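Local coordinates for protein Poly(A) ribonuclease pop2 (Schizosaccharomyces pombe, PDB 2P51) that catalyses the exonucleolytic shortening of poly(A) tails, releasing 5'-AMP, as the deadenylase subunit of the CCR4-NOT complex in mRNA turnover, at residues 155-160 / 198-203; 125-130 / 234-239; 27-32 / 138-143. All coordinates share one frame; numbering follows the deposited sequence. Where two conformers were deposited one is given.

Contact 1. Residues 155-160 / 198-203; sequences GLVLQE and IYFPKN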
ATOM      1  N   GLY A 155      12.919   7.717   7.160  1.00 14.09           N
ATOM      2  CA  GLY A 155      13.736   7.797   5.938  1.00 15.40           C
ATOM      3  C   GLY A 155      12.956   7.216   4.757  1.00 14.13           C
ATOM      4  O   GLY A 155      13.464   7.336   3.635  1.00 16.01           O
ATOM      5  N   LEU A 156      11.773   6.607   4.943  1.00 12.59           N
ATOM      6  CA  LEU A 156      11.082   6.043   3.785  1.00 12.51           C
ATOM      7  C   LEU A 156      10.296   7.130   3.051  1.00 11.90           C
ATOM      8  O   LEU A 156      10.088   6.943   1.825  1.00 13.29           O
ATOM      9  CB  LEU A 156      10.136   4.935   4.223  1.00 11.54           C
ATOM     10  CG  LEU A 156      10.732   3.511   4.377  1.00 12.92           C
ATOM     11  CD1 LEU A 156      11.739   3.441   5.544  1.00 15.38           C
ATOM     12  CD2 LEU A 156       9.620   2.492   4.521  1.00 13.25           C
ATOM     13  N   VAL A 157       9.822   8.169   3.774  1.00 12.67           N
ATOM     14  CA  VAL A 157       9.034   9.213   3.085  1.00 12.59           C
ATOM     15  C   VAL A 157       9.821  10.519   3.015  1.00 12.53           C
ATOM     16  O   VAL A 157      10.820  10.636   3.739  1.00 14.86           O
ATOM     17  CB  VAL A 157       7.654   9.418   3.733  1.00 12.31           C
ATOM     18  CG1 VAL A 157       6.819   8.144   3.617  1.00 13.74           C
ATOM     19  CG2 VAL A 157       7.785   9.865   5.191  1.00 13.67           C
ATOM     20  N   LEU A 158       9.409  11.448   2.175  1.00 13.92           N
ATOM     21  CA  LEU A 158      10.073  12.749   2.008  1.00 14.37           C
ATOM     22  C   LEU A 158      11.483  12.601   1.433  1.00 17.14           C
ATOM     23  O   LEU A 158      12.343  13.483   1.502  1.00 18.99           O
ATOM     24  CB  LEU A 158      10.092  13.558   3.315  1.00 16.26           C
ATOM     25  CG  LEU A 158       8.719  13.855   3.955  1.00 16.81           C
ATOM     26  CD1 LEU A 158       8.829  14.144   5.455  1.00 18.84           C
ATOM     27  CD2 LEU A 158       8.032  15.042   3.275  1.00 17.37           C
ATOM     28  N   GLN A 159      11.795  11.459   0.828  1.00 16.11           N
ATOM     29  CA  GLN A 159      13.136  11.220   0.340  1.00 16.17           C
ATOM     30  C   GLN A 159      13.130  10.731  -1.115  1.00 13.79           C
ATOM     31  O   GLN A 159      12.628   9.654  -1.421  1.00 15.24           O
ATOM     32  CB  GLN A 159      13.841  10.171   1.215  1.00 19.62           C
ATOM     33  CG  GLN A 159      14.073  10.569   2.652  1.00 23.62           C
ATOM     34  CD  GLN A 159      15.185  11.578   2.882  1.00 31.35           C
ATOM     35  OE1 GLN A 159      15.312  12.073   4.013  1.00 47.34           O
ATOM     36  NE2 GLN A 159      15.969  11.863   1.840  1.00 33.88           N
ATOM     37  N   GLU A 160      13.772  11.525  -1.968  1.00 18.55           N
ATOM     38  CA  GLU A 160      13.848  11.195  -3.381  1.00 20.98           C
ATOM     39  C   GLU A 160      14.647   9.919  -3.621  1.00 19.51           C
ATOM     40  O   GLU A 160      14.579   9.259  -4.680  1.00 21.45           O
ATOM     41  CB  GLU A 160      14.440  12.424  -4.100  1.00 28.28           C
ATOM     42  CG  GLU A 160      15.722  12.082  -4.803  1.00 48.34           C
ATOM     43  CD  GLU A 160      15.890  12.329  -6.280  1.00 61.52           C
ATOM     44  OE1 GLU A 160      14.915  12.377  -7.071  1.00 86.49           O
ATOM     45  OE2 GLU A 160      17.069  12.475  -6.657  1.00 82.54           O
ATOM     46  N   ILE A 198       4.773  15.187  -2.200  1.00 17.09           N
ATOM     47  CA  ILE A 198       5.881  15.631  -1.298  1.00 18.02           C
ATOM     48  C   ILE A 198       6.335  14.496  -0.397  1.00 16.44           C
ATOM     49  O   ILE A 198       7.530  14.291  -0.150  1.00 15.72           O
ATOM     50  CB  ILE A 198       5.392  16.851  -0.509  1.00 20.02           C
ATOM     51  CG1 ILE A 198       5.216  18.098  -1.398  1.00 20.01           C
ATOM     52  CG2 ILE A 198       6.273  17.143   0.705  1.00 26.33           C
ATOM     53  CD1 ILE A 198       4.445  19.197  -0.692  1.00 27.43           C
ATOM     54  N   TYR A 199       5.371  13.724   0.147  1.00 14.69           N
ATOM     55  CA  TYR A 199       5.744  12.584   0.982  1.00 15.18           C
ATOM     56  C   TYR A 199       6.293  11.404   0.185  1.00 13.46           C
ATOM     57  O   TYR A 199       7.159  10.690   0.721  1.00 14.86           O
ATOM     58  CB  TYR A 199       4.512  12.093   1.790  1.00 14.61           C
ATOM     59  CG  TYR A 199       4.188  13.029   2.929  1.00 15.04           C
ATOM     60  CD1 TYR A 199       4.788  12.894   4.196  1.00 14.83           C
ATOM     61  CD2 TYR A 199       3.264  14.058   2.730  1.00 16.88           C
ATOM     62  CE1 TYR A 199       4.455  13.780   5.231  1.00 14.36           C
ATOM     63  CE2 TYR A 199       2.937  14.944   3.755  1.00 17.22           C
ATOM     64  CZ  TYR A 199       3.553  14.798   5.004  1.00 15.76           C
ATOM     65  OH  TYR A 199       3.207  15.683   6.017  1.00 18.41           O
ATOM     66  N   PHE A 200       5.801  11.192  -1.040  1.00 12.65           N
ATOM     67  CA  PHE A 200       6.221  10.086  -1.892  1.00 12.29           C
ATOM     68  C   PHE A 200       6.732  10.669  -3.216  1.00 12.33           C
ATOM     69  O   PHE A 200       6.059  10.558  -4.247  1.00 13.98           O
ATOM     70  CB  PHE A 200       5.046   9.135  -2.176  1.00 12.78           C
ATOM     71  CG  PHE A 200       4.408   8.650  -0.859  1.00 13.05           C
ATOM     72  CD1 PHE A 200       4.944   7.577  -0.174  1.00 14.88           C
ATOM     73  CD2 PHE A 200       3.269   9.263  -0.343  1.00 14.43           C
ATOM     74  CE1 PHE A 200       4.368   7.096   0.995  1.00 13.38           C
ATOM     75  CE2 PHE A 200       2.690   8.802   0.843  1.00 12.97           C
ATOM     76  CZ  PHE A 200       3.240   7.698   1.522  1.00 13.42           C
ATOM     77  N   PRO A 201       7.878  11.341  -3.213  1.00 13.09           N
ATOM     78  CA  PRO A 201       8.298  12.075  -4.388  1.00 13.27           C
ATOM     79  C   PRO A 201       8.647  11.211  -5.589  1.00 13.20           C
ATOM     80  O   PRO A 201       8.687  11.751  -6.704  1.00 15.59           O
ATOM     81  CB  PRO A 201       9.541  12.833  -3.904  1.00 14.32           C
ATOM     82  CG  PRO A 201      10.038  12.024  -2.721  1.00 15.67           C
ATOM     83  CD  PRO A 201       8.779  11.540  -2.037  1.00 15.53           C
ATOM     84  N   LYS A 202       8.913   9.929  -5.402  1.00 14.05           N
ATOM     85  CA  LYS A 202       9.211   9.025  -6.519  1.00 14.81           C
ATOM     86  C   LYS A 202       8.373   7.771  -6.363  1.00 14.10           C
ATOM     87  O   LYS A 202       8.675   6.941  -5.488  1.00 16.52           O
ATOM     88  CB  LYS A 202      10.699   8.693  -6.507  0.62 16.36           C
ATOM     89  CG  LYS A 202      11.128   7.667  -7.552  0.62 20.97           C
ATOM     90  CD  LYS A 202      12.648   7.601  -7.718  0.62 23.63           C
ATOM     91  CE  LYS A 202      12.971   6.764  -8.931  0.62 19.04           C
ATOM     92  NZ  LYS A 202      13.587   5.448  -8.698  0.62 31.21           N
ATOM     93  N   ASN A 203       7.333   7.658  -7.171  1.00 13.35           N
ATOM     94  CA  ASN A 203       6.463   6.472  -7.005  1.00 14.07           C
ATOM     95  C   ASN A 203       6.008   6.014  -8.388  1.00 12.97           C
ATOM     96  O   ASN A 203       5.980   6.806  -9.360  1.00 15.01           O
ATOM     97  CB  ASN A 203       5.341   6.805  -6.030  1.00 15.60           C
ATOM     98  CG  ASN A 203       4.348   7.827  -6.496  1.00 16.85           C
ATOM     99  OD1 ASN A 203       3.539   7.533  -7.392  1.00 18.43           O
ATOM    100  ND2 ASN A 203       4.284   9.038  -5.968  1.00 17.92           N
TER

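Contact 2. Residues 125-130 / 234-239; sequences ELLTKS and PQHQAG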
ATOM      1  N   GLU A 125     -15.887 -10.056   5.940  1.00 16.36           N
ATOM      2  CA  GLU A 125     -15.962 -11.490   5.677  1.00 15.61           C
ATOM      3  C   GLU A 125     -14.797 -11.928   4.797  1.00 14.64           C
ATOM      4  O   GLU A 125     -14.146 -12.959   5.008  1.00 16.83           O
ATOM      5  CB  GLU A 125     -17.298 -11.884   5.002  1.00 18.48           C
ATOM      6  CG  GLU A 125     -17.321 -13.394   4.790  1.00 23.42           C
ATOM      7  CD  GLU A 125     -17.306 -14.183   6.087  1.00 29.05           C
ATOM      8  OE1 GLU A 125     -16.711 -15.290   6.092  1.00 35.78           O
ATOM      9  OE2 GLU A 125     -17.892 -13.677   7.060  1.00 34.69           O
ATOM     10  N   LEU A 126     -14.509 -11.145   3.771  1.00 15.36           N
ATOM     11  CA  LEU A 126     -13.383 -11.494   2.870  1.00 15.06           C
ATOM     12  C   LEU A 126     -12.069 -11.480   3.639  1.00 14.42           C
ATOM     13  O   LEU A 126     -11.230 -12.378   3.466  1.00 17.82           O
ATOM     14  CB  LEU A 126     -13.318 -10.486   1.743  1.00 17.33           C
ATOM     15  CG  LEU A 126     -12.189 -10.580   0.714  1.00 17.55           C
ATOM     16  CD1 LEU A 126     -12.191 -11.920  -0.039  1.00 17.91           C
ATOM     17  CD2 LEU A 126     -12.388  -9.445  -0.299  1.00 20.33           C
ATOM     18  N   LEU A 127     -11.905 -10.452   4.484  1.00 15.35           N
ATOM     19  CA  LEU A 127     -10.639 -10.388   5.247  1.00 15.73           C
ATOM     20  C   LEU A 127     -10.512 -11.541   6.230  1.00 16.49           C
ATOM     21  O   LEU A 127      -9.449 -12.119   6.481  1.00 17.25           O
ATOM     22  CB  LEU A 127     -10.544  -9.020   5.951  1.00 15.32           C
ATOM     23  CG  LEU A 127     -10.246  -7.866   4.986  1.00 17.05           C
ATOM     24  CD1 LEU A 127     -10.512  -6.501   5.632  1.00 20.91           C
ATOM     25  CD2 LEU A 127      -8.796  -7.904   4.435  1.00 20.70           C
ATOM     26  N   THR A 128     -11.632 -11.889   6.873  1.00 16.47           N
ATOM     27  CA  THR A 128     -11.667 -13.009   7.792  1.00 17.43           C
ATOM     28  C   THR A 128     -11.273 -14.301   7.089  1.00 17.37           C
ATOM     29  O   THR A 128     -10.409 -15.064   7.573  1.00 20.57           O
ATOM     30  CB  THR A 128     -13.054 -13.159   8.433  1.00 15.76           C
ATOM     31  OG1 THR A 128     -13.325 -11.949   9.157  1.00 18.07           O
ATOM     32  CG2 THR A 128     -13.097 -14.297   9.447  1.00 20.57           C
ATOM     33  N   LYS A 129     -11.896 -14.562   5.948  1.00 17.93           N
ATOM     34  CA  LYS A 129     -11.562 -15.783   5.192  1.00 18.30           C
ATOM     35  C   LYS A 129     -10.107 -15.740   4.737  1.00 19.12           C
ATOM     36  O   LYS A 129      -9.482 -16.801   4.560  1.00 22.62           O
ATOM     37  CB  LYS A 129     -12.507 -15.962   4.004  1.00 18.42           C
ATOM     38  CG  LYS A 129     -13.909 -16.389   4.429  1.00 20.30           C
ATOM     39  CD  LYS A 129     -14.686 -16.916   3.231  1.00 23.32           C
ATOM     40  CE  LYS A 129     -16.037 -17.514   3.568  1.00 25.82           C
ATOM     41  NZ  LYS A 129     -17.116 -16.504   3.660  1.00 24.81           N
ATOM     42  N   SER A 130      -9.553 -14.554   4.548  1.00 18.35           N
ATOM     43  CA  SER A 130      -8.181 -14.385   4.057  1.00 19.38           C
ATOM     44  C   SER A 130      -7.168 -14.496   5.178  1.00 17.23           C
ATOM     45  O   SER A 130      -5.962 -14.474   4.887  1.00 20.34           O
ATOM     46  CB  SER A 130      -8.044 -13.044   3.330  1.00 18.96           C
ATOM     47  OG  SER A 130      -8.842 -13.057   2.164  1.00 18.36           O
ATOM     48  N   PRO A 234      -0.473 -15.299   2.135  1.00 20.15           N
ATOM     49  CA  PRO A 234      -1.894 -15.291   1.799  1.00 19.97           C
ATOM     50  C   PRO A 234      -2.340 -14.140   0.892  1.00 19.77           C
ATOM     51  O   PRO A 234      -2.065 -12.985   1.188  1.00 20.15           O
ATOM     52  CB  PRO A 234      -2.568 -15.169   3.177  1.00 22.81           C
ATOM     53  CG  PRO A 234      -1.535 -14.565   4.077  1.00 24.54           C
ATOM     54  CD  PRO A 234      -0.177 -14.890   3.526  1.00 22.98           C
ATOM     55  N   GLN A 235      -3.054 -14.443  -0.207  1.00 19.69           N
ATOM     56  CA  GLN A 235      -3.696 -13.402  -1.008  1.00 19.62           C
ATOM     57  C   GLN A 235      -4.660 -12.595  -0.133  1.00 19.38           C
ATOM     58  O   GLN A 235      -5.351 -13.079   0.773  1.00 20.66           O
ATOM     59  CB  GLN A 235      -4.408 -14.063  -2.180  1.00 19.63           C
ATOM     60  CG  GLN A 235      -5.085 -13.134  -3.167  1.00 22.06           C
ATOM     61  CD  GLN A 235      -5.462 -13.803  -4.468  1.00 20.89           C
ATOM     62  OE1 GLN A 235      -5.898 -13.085  -5.386  1.00 23.11           O
ATOM     63  NE2 GLN A 235      -5.364 -15.111  -4.635  1.00 25.05           N
ATOM     64  N   HIS A 236      -4.712 -11.286  -0.425  1.00 21.59           N
ATOM     65  CA  HIS A 236      -5.640 -10.393   0.243  1.00 21.23           C
ATOM     66  C   HIS A 236      -5.202 -10.202   1.681  1.00 20.02           C
ATOM     67  O   HIS A 236      -6.047  -9.896   2.530  1.00 22.34           O
ATOM     68  CB  HIS A 236      -7.092 -10.912   0.078  1.00 23.35           C
ATOM     69  CG  HIS A 236      -8.047  -9.774   0.170  1.00 25.13           C
ATOM     70  ND1 HIS A 236      -8.588  -9.189  -0.961  1.00 26.41           N
ATOM     71  CD2 HIS A 236      -8.536  -9.100   1.242  1.00 27.77           C
ATOM     72  CE1 HIS A 236      -9.383  -8.186  -0.590  1.00 26.28           C
ATOM     73  NE2 HIS A 236      -9.385  -8.114   0.753  1.00 27.52           N
ATOM     74  N   GLN A 237      -3.891 -10.318   1.931  1.00 17.99           N
ATOM     75  CA  GLN A 237      -3.279  -9.794   3.142  1.00 15.33           C
ATOM     76  C   GLN A 237      -2.190  -8.816   2.691  1.00 12.37           C
ATOM     77  O   GLN A 237      -1.527  -9.135   1.695  1.00 16.72           O
ATOM     78  CB  GLN A 237      -2.741 -10.852   4.122  1.00 18.81           C
ATOM     79  CG  GLN A 237      -3.954 -11.534   4.823  1.00 22.18           C
ATOM     80  CD  GLN A 237      -3.604 -12.075   6.184  1.00 28.08           C
ATOM     81  OE1 GLN A 237      -3.032 -11.418   7.049  1.00 34.75           O
ATOM     82  NE2 GLN A 237      -3.900 -13.365   6.456  1.00 29.06           N
ATOM     83  N   ALA A 238      -2.051  -7.678   3.369  1.00 12.92           N
ATOM     84  CA  ALA A 238      -1.258  -6.597   2.746  1.00 12.98           C
ATOM     85  C   ALA A 238       0.211  -6.955   2.627  1.00 12.25           C
ATOM     86  O   ALA A 238       0.862  -6.505   1.678  1.00 13.29           O
ATOM     87  CB  ALA A 238      -1.422  -5.289   3.471  1.00 13.79           C
ATOM     88  N   GLY A 239       0.788  -7.713   3.552  1.00 13.23           N
ATOM     89  CA  GLY A 239       2.182  -8.095   3.486  1.00 13.56           C
ATOM     90  C   GLY A 239       2.469  -8.874   2.233  1.00 13.77           C
ATOM     91  O   GLY A 239       3.359  -8.538   1.421  1.00 14.53           O
TER
HETATM   92  O   HOH W   1      -5.760 -15.379   2.103  0.83 21.01           O

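Contact 3. Residues 27-32 / 138-143; sequences WSTNLQ and QEVGIE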
ATOM      1  N   TRP A  27       2.608  -5.548  15.446  1.00 15.82           N
ATOM      2  CA  TRP A  27       1.513  -5.225  16.348  1.00 16.19           C
ATOM      3  C   TRP A  27       1.940  -4.072  17.254  1.00 16.50           C
ATOM      4  O   TRP A  27       3.074  -3.608  17.099  1.00 15.77           O
ATOM      5  CB  TRP A  27       1.154  -6.424  17.245  1.00 19.40           C
ATOM      6  CG  TRP A  27       0.753  -7.614  16.393  1.00 20.72           C
ATOM      7  CD1 TRP A  27       1.548  -8.651  15.990  1.00 20.45           C
ATOM      8  CD2 TRP A  27      -0.545  -7.857  15.846  1.00 20.16           C
ATOM      9  NE1 TRP A  27       0.799  -9.525  15.227  1.00 21.37           N
ATOM     10  CE2 TRP A  27      -0.474  -9.066  15.124  1.00 22.18           C
ATOM     11  CE3 TRP A  27      -1.777  -7.192  15.892  1.00 19.42           C
ATOM     12  CZ2 TRP A  27      -1.573  -9.605  14.461  1.00 21.94           C
ATOM     13  CZ3 TRP A  27      -2.875  -7.728  15.226  1.00 18.56           C
ATOM     14  CH2 TRP A  27      -2.759  -8.927  14.521  1.00 21.11           C
ATOM     15  N   SER A  28       1.076  -3.608  18.142  1.00 18.56           N
ATOM     16  CA  SER A  28       1.505  -2.460  18.947  1.00 18.59           C
ATOM     17  C   SER A  28       2.719  -2.825  19.775  1.00 20.02           C
ATOM     18  O   SER A  28       3.521  -1.952  20.120  1.00 24.30           O
ATOM     19  CB  SER A  28       0.333  -2.017  19.831  1.00 22.13           C
ATOM     20  OG  SER A  28       0.018  -3.018  20.767  1.00 22.40           O
ATOM     21  N   THR A  29       2.895  -4.102  20.100  1.00 18.69           N
ATOM     22  CA  THR A  29       3.934  -4.571  21.022  1.00 20.34           C
ATOM     23  C   THR A  29       5.343  -4.621  20.413  1.00 20.59           C
ATOM     24  O   THR A  29       6.323  -4.616  21.146  1.00 23.38           O
ATOM     25  CB  THR A  29       3.581  -5.971  21.582  1.00 21.57           C
ATOM     26  OG1 THR A  29       3.220  -6.823  20.481  1.00 25.42           O
ATOM     27  CG2 THR A  29       2.358  -5.929  22.477  1.00 26.89           C
ATOM     28  N   ASN A  30       5.428  -4.654  19.069  1.00 19.25           N
ATOM     29  CA  ASN A  30       6.756  -4.712  18.468  1.00 16.40           C
ATOM     30  C   ASN A  30       6.900  -3.642  17.367  1.00 14.74           C
ATOM     31  O   ASN A  30       7.863  -3.706  16.590  1.00 16.25           O
ATOM     32  CB  ASN A  30       7.059  -6.121  17.954  1.00 18.37           C
ATOM     33  CG  ASN A  30       6.118  -6.520  16.837  1.00 16.43           C
ATOM     34  OD1 ASN A  30       5.031  -5.958  16.676  1.00 19.30           O
ATOM     35  ND2 ASN A  30       6.542  -7.507  16.044  1.00 17.32           N
ATOM     36  N   LEU A  31       6.022  -2.665  17.395  1.00 15.46           N
ATOM     37  CA  LEU A  31       6.108  -1.559  16.406  1.00 15.26           C
ATOM     38  C   LEU A  31       7.461  -0.895  16.358  1.00 14.73           C
ATOM     39  O   LEU A  31       8.063  -0.707  15.281  1.00 16.71           O
ATOM     40  CB  LEU A  31       5.028  -0.513  16.713  1.00 16.41           C
ATOM     41  CG  LEU A  31       5.086   0.745  15.816  1.00 15.87           C
ATOM     42  CD1 LEU A  31       4.838   0.401  14.355  1.00 16.09           C
ATOM     43  CD2 LEU A  31       4.084   1.756  16.359  1.00 18.07           C
ATOM     44  N   GLN A  32       7.948  -0.541  17.541  1.00 16.77           N
ATOM     45  CA  GLN A  32       9.199   0.235  17.511  1.00 16.34           C
ATOM     46  C   GLN A  32      10.380  -0.587  17.020  1.00 17.10           C
ATOM     47  O   GLN A  32      11.239  -0.151  16.238  1.00 17.39           O
ATOM     48  CB  GLN A  32       9.474   0.818  18.911  1.00 22.39           C
ATOM     49  CG  GLN A  32      10.712   1.675  18.921  1.00 30.21           C
ATOM     50  CD  GLN A  32      10.494   3.112  18.500  1.00 48.24           C
ATOM     51  OE1 GLN A  32      10.629   3.444  17.310  1.00 67.22           O
ATOM     52  NE2 GLN A  32      10.175   3.959  19.476  1.00 72.48           N
ATOM     53  N   GLN A 138      -8.125  -6.061  17.690  1.00 18.37           N
ATOM     54  CA  GLN A 138      -8.811  -5.236  18.685  1.00 19.83           C
ATOM     55  C   GLN A 138      -7.921  -5.111  19.913  1.00 20.76           C
ATOM     56  O   GLN A 138      -7.837  -4.069  20.570  1.00 23.29           O
ATOM     57  CB  GLN A 138     -10.185  -5.827  19.026  1.00 21.67           C
ATOM     58  CG  GLN A 138     -10.927  -4.862  19.963  1.00 25.10           C
ATOM     59  CD  GLN A 138     -12.299  -5.394  20.320  1.00 27.21           C
ATOM     60  OE1 GLN A 138     -12.994  -5.939  19.453  1.00 27.21           O
ATOM     61  NE2 GLN A 138     -12.727  -5.255  21.569  1.00 29.28           N
ATOM     62  N   GLU A 139      -7.220  -6.200  20.226  1.00 19.65           N
ATOM     63  CA  GLU A 139      -6.400  -6.223  21.422  1.00 23.14           C
ATOM     64  C   GLU A 139      -5.042  -5.530  21.270  1.00 23.35           C
ATOM     65  O   GLU A 139      -4.726  -4.748  22.188  1.00 24.22           O
ATOM     66  CB  GLU A 139      -6.107  -7.667  21.888  1.00 27.43           C
ATOM     67  CG  GLU A 139      -7.287  -8.365  22.496  1.00 33.06           C
ATOM     68  CD  GLU A 139      -7.855  -7.626  23.706  1.00 44.29           C
ATOM     69  OE1 GLU A 139      -7.090  -7.392  24.669  1.00 46.68           O
ATOM     70  OE2 GLU A 139      -9.071  -7.300  23.628  1.00 53.70           O
ATOM     71  N   VAL A 140      -4.284  -5.844  20.202  1.00 21.34           N
ATOM     72  CA  VAL A 140      -2.914  -5.268  20.152  1.00 20.49           C
ATOM     73  C   VAL A 140      -2.667  -4.660  18.791  1.00 18.49           C
ATOM     74  O   VAL A 140      -1.552  -4.537  18.313  1.00 21.31           O
ATOM     75  CB  VAL A 140      -1.838  -6.306  20.472  1.00 20.32           C
ATOM     76  CG1 VAL A 140      -1.861  -6.674  21.966  1.00 24.20           C
ATOM     77  CG2 VAL A 140      -1.990  -7.569  19.660  1.00 20.78           C
ATOM     78  N   GLY A 141      -3.752  -4.267  18.095  1.00 16.75           N
ATOM     79  CA  GLY A 141      -3.503  -3.580  16.837  1.00 16.89           C
ATOM     80  C   GLY A 141      -2.796  -2.263  17.057  1.00 17.38           C
ATOM     81  O   GLY A 141      -2.937  -1.598  18.087  1.00 20.65           O
ATOM     82  N   ILE A 142      -2.022  -1.833  16.070  1.00 16.22           N
ATOM     83  CA  ILE A 142      -1.311  -0.559  16.166  1.00 15.12           C
ATOM     84  C   ILE A 142      -2.238   0.636  16.066  1.00 17.37           C
ATOM     85  O   ILE A 142      -3.183   0.623  15.296  1.00 16.80           O
ATOM     86  CB  ILE A 142      -0.280  -0.473  15.015  1.00 14.49           C
ATOM     87  CG1 ILE A 142       0.741  -1.605  15.126  1.00 16.31           C
ATOM     88  CG2 ILE A 142       0.365   0.894  14.929  1.00 16.11           C
ATOM     89  CD1 ILE A 142       1.348  -1.972  13.756  1.00 18.89           C
ATOM     90  N   GLU A 143      -1.948   1.723  16.797  1.00 19.29           N
ATOM     91  CA  GLU A 143      -2.639   2.979  16.522  1.00 21.50           C
ATOM     92  C   GLU A 143      -2.017   3.659  15.310  1.00 20.16           C
ATOM     93  O   GLU A 143      -0.781   3.859  15.344  1.00 21.22           O
ATOM     94  CB  GLU A 143      -2.524   3.949  17.705  1.00 24.32           C
ATOM     95  CG  GLU A 143      -3.441   3.550  18.857  1.00 27.99           C
ATOM     96  CD  GLU A 143      -4.908   3.751  18.498  1.00 34.35           C
ATOM     97  OE1 GLU A 143      -5.276   4.453  17.524  1.00 33.71           O
ATOM     98  OE2 GLU A 143      -5.722   3.162  19.239  1.00 43.61           O
TER
HETATM   99  O   HOH W   2      -2.792  -2.261  22.569  0.56 37.54           O

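Contact 1. Residues 155-160 / 198-203
Tyr199 O accepts the backbone N-H of Leu158 at 2.8 Å, in a nearly straight bond (172° at the hydrogen). This bond ties two connections of the RNase H-like DEDD nuclease fold: the loop between helix 144-152 and strand 163-166, and the C-terminal end of helix 189-199, where the chain turns toward the edge strand 203-205.

Side chains close in around the bond. The CB of Leu158 points away from the helix end, but CG, anti to the carbonyl carbon (chi1 -58°), comes to 4.1 Å from Tyr199 CD1. Beyond it CD2 of Leu158 lies over one face of the Tyr199 ring, 4.0 Å from Tyr199 CD1, and the same methyl sits 3.8 Å from Ile198 CG2. Val157 divides its two methyls between the aromatics: CG2 faces the edge of Tyr199, while CG1 approaches Phe200 CE1 obliquely at 3.7 Å. Phe200 is buried, further packed against Trp164 and Phe173.

Beyond the helix end, Pro201 turns its ring toward the loop, bringing CG to 3.7 Å from Gln159 C. Lys202 passes Glu160 O with its CD, while its NZ is hydrogen-bonded to Thr163 OG1. Within 198-203, Asn203 ND2 donates to Phe200 O at 2.9 Å, with that oxygen close to the asparagine amide plane.

Contact 2. Residues 125-130 / 234-239
Leu126 covers one face of the His236 imidazole, the two side chains crossing at about a right angle. Its CG is anti to the backbone N (chi1 177°), and from there CG stands over the ring, 3.9 Å from the centroid and 14° off the ring normal, a CH-pi contact. CD2 of Leu126 is packed tightly on the same ring, 3.3 Å from His236 CE1. One residue on, Leu127 comes at the ring from a different direction. Its CD2 lies in the plane of the imidazole at the edge, 3.4 Å from His236 CD2, so that the two leucines, one over a face and one at the edge, probably limit how the ring can turn. Leu127 is buried, with Phe134 and Ile132 also against it.

Ser130 carries the polar side of the contact. Its OG folds back on its own helix and donates to Leu126 O at 2.8 Å. That carbonyl also accepts Ser130 N, and the two donors reach it from opposite faces of its plane. The same OG rests against His236 CB at 3.5 Å. Ser130 O faces the type II turn from Pro234 to Gln237 and takes a hydrogen bond from Gln237 NE2 at 2.8 Å. A water donates to this oxygen as well and bridges it to Gln235 O, 2.7 Å from the water oxygen. At its other amide atom, Gln237 OE1 accepts from Gln87 NE2, which fixes the amide's orientation just ahead of helix 238-257.

His236 also touches the metal ligand Glu53, and its backbone N donates to Asp241 OD1; a histidine five residues before the last acidic ligand is consistent with the active-site signature of DEDDh exonucleases.

Contact 3. Residues 27-32 / 138-143
Val140 O receives the backbone N-H of Ser28 at 2.8 Å, almost straight at 171°, and Trp27 CB and CE3 lie beside the same oxygen. CG of Trp27 is anti to the carbonyl carbon (chi1 -59°), and chi2 of 96° turns the indole so that Val140 O lies in its plane at the edge, 3.6 Å from Trp27 CE3. Val140 CG2 adds an apolar touch on CE3 at 3.8 Å, the two side chains crossing at a slant. Outside the two segments, Lys136 makes a cation-pi contact with the indole and His137 meets it edge-to-face.

In the DEDD nuclease fold this joins the turn between the edge strand 23-26 and helix 31-41 to the link between helices 134-140 and 144-152. The turn is braced by Asn30 OD1, which accepts Trp27 N at 2.7 Å in its own carbonyl plane.

Ile142 is buried beneath the turn, against Phe108 and Phe147 as well. Its CG1, anti to the carbonyl carbon, presses on the Trp27-Ser28 peptide, 3.5 Å from Trp27 C. The other branch, CG2, meets Leu31 CD2 at 4.1 Å, the leucine crossing it at about a right angle. An alanine in place of Ile142 would probably leave a gap beneath that peptide and deprive Leu31 CD2 of its methyl partner. Ser28 OG sits between its backbone N and carbonyl carbon, near Val140 O, any bond there being weak and unsettled, while Ser28 CB rests against Gly141 O.

In the fold
Contact 2 is a surface contact, yet it lies beside the metal site; contacts 1 and 3 are partly buried. Contacts 1 and 2 lie on opposite sides of the chain's centre, about 28 Å between centres. Contacts 2 and 3 use consecutive helices, 121-129 and 134-140, their nearest atoms about 8 Å apart. Helix 144-152 runs from the second segment of contact 3 to the first of contact 1. Contacts 1 and 3 each pair one near-straight backbone bond with hydrophobic packing at a helix end. Contact 2 instead relies on a side-chain amide, a bridging water and leucines around an imidazole.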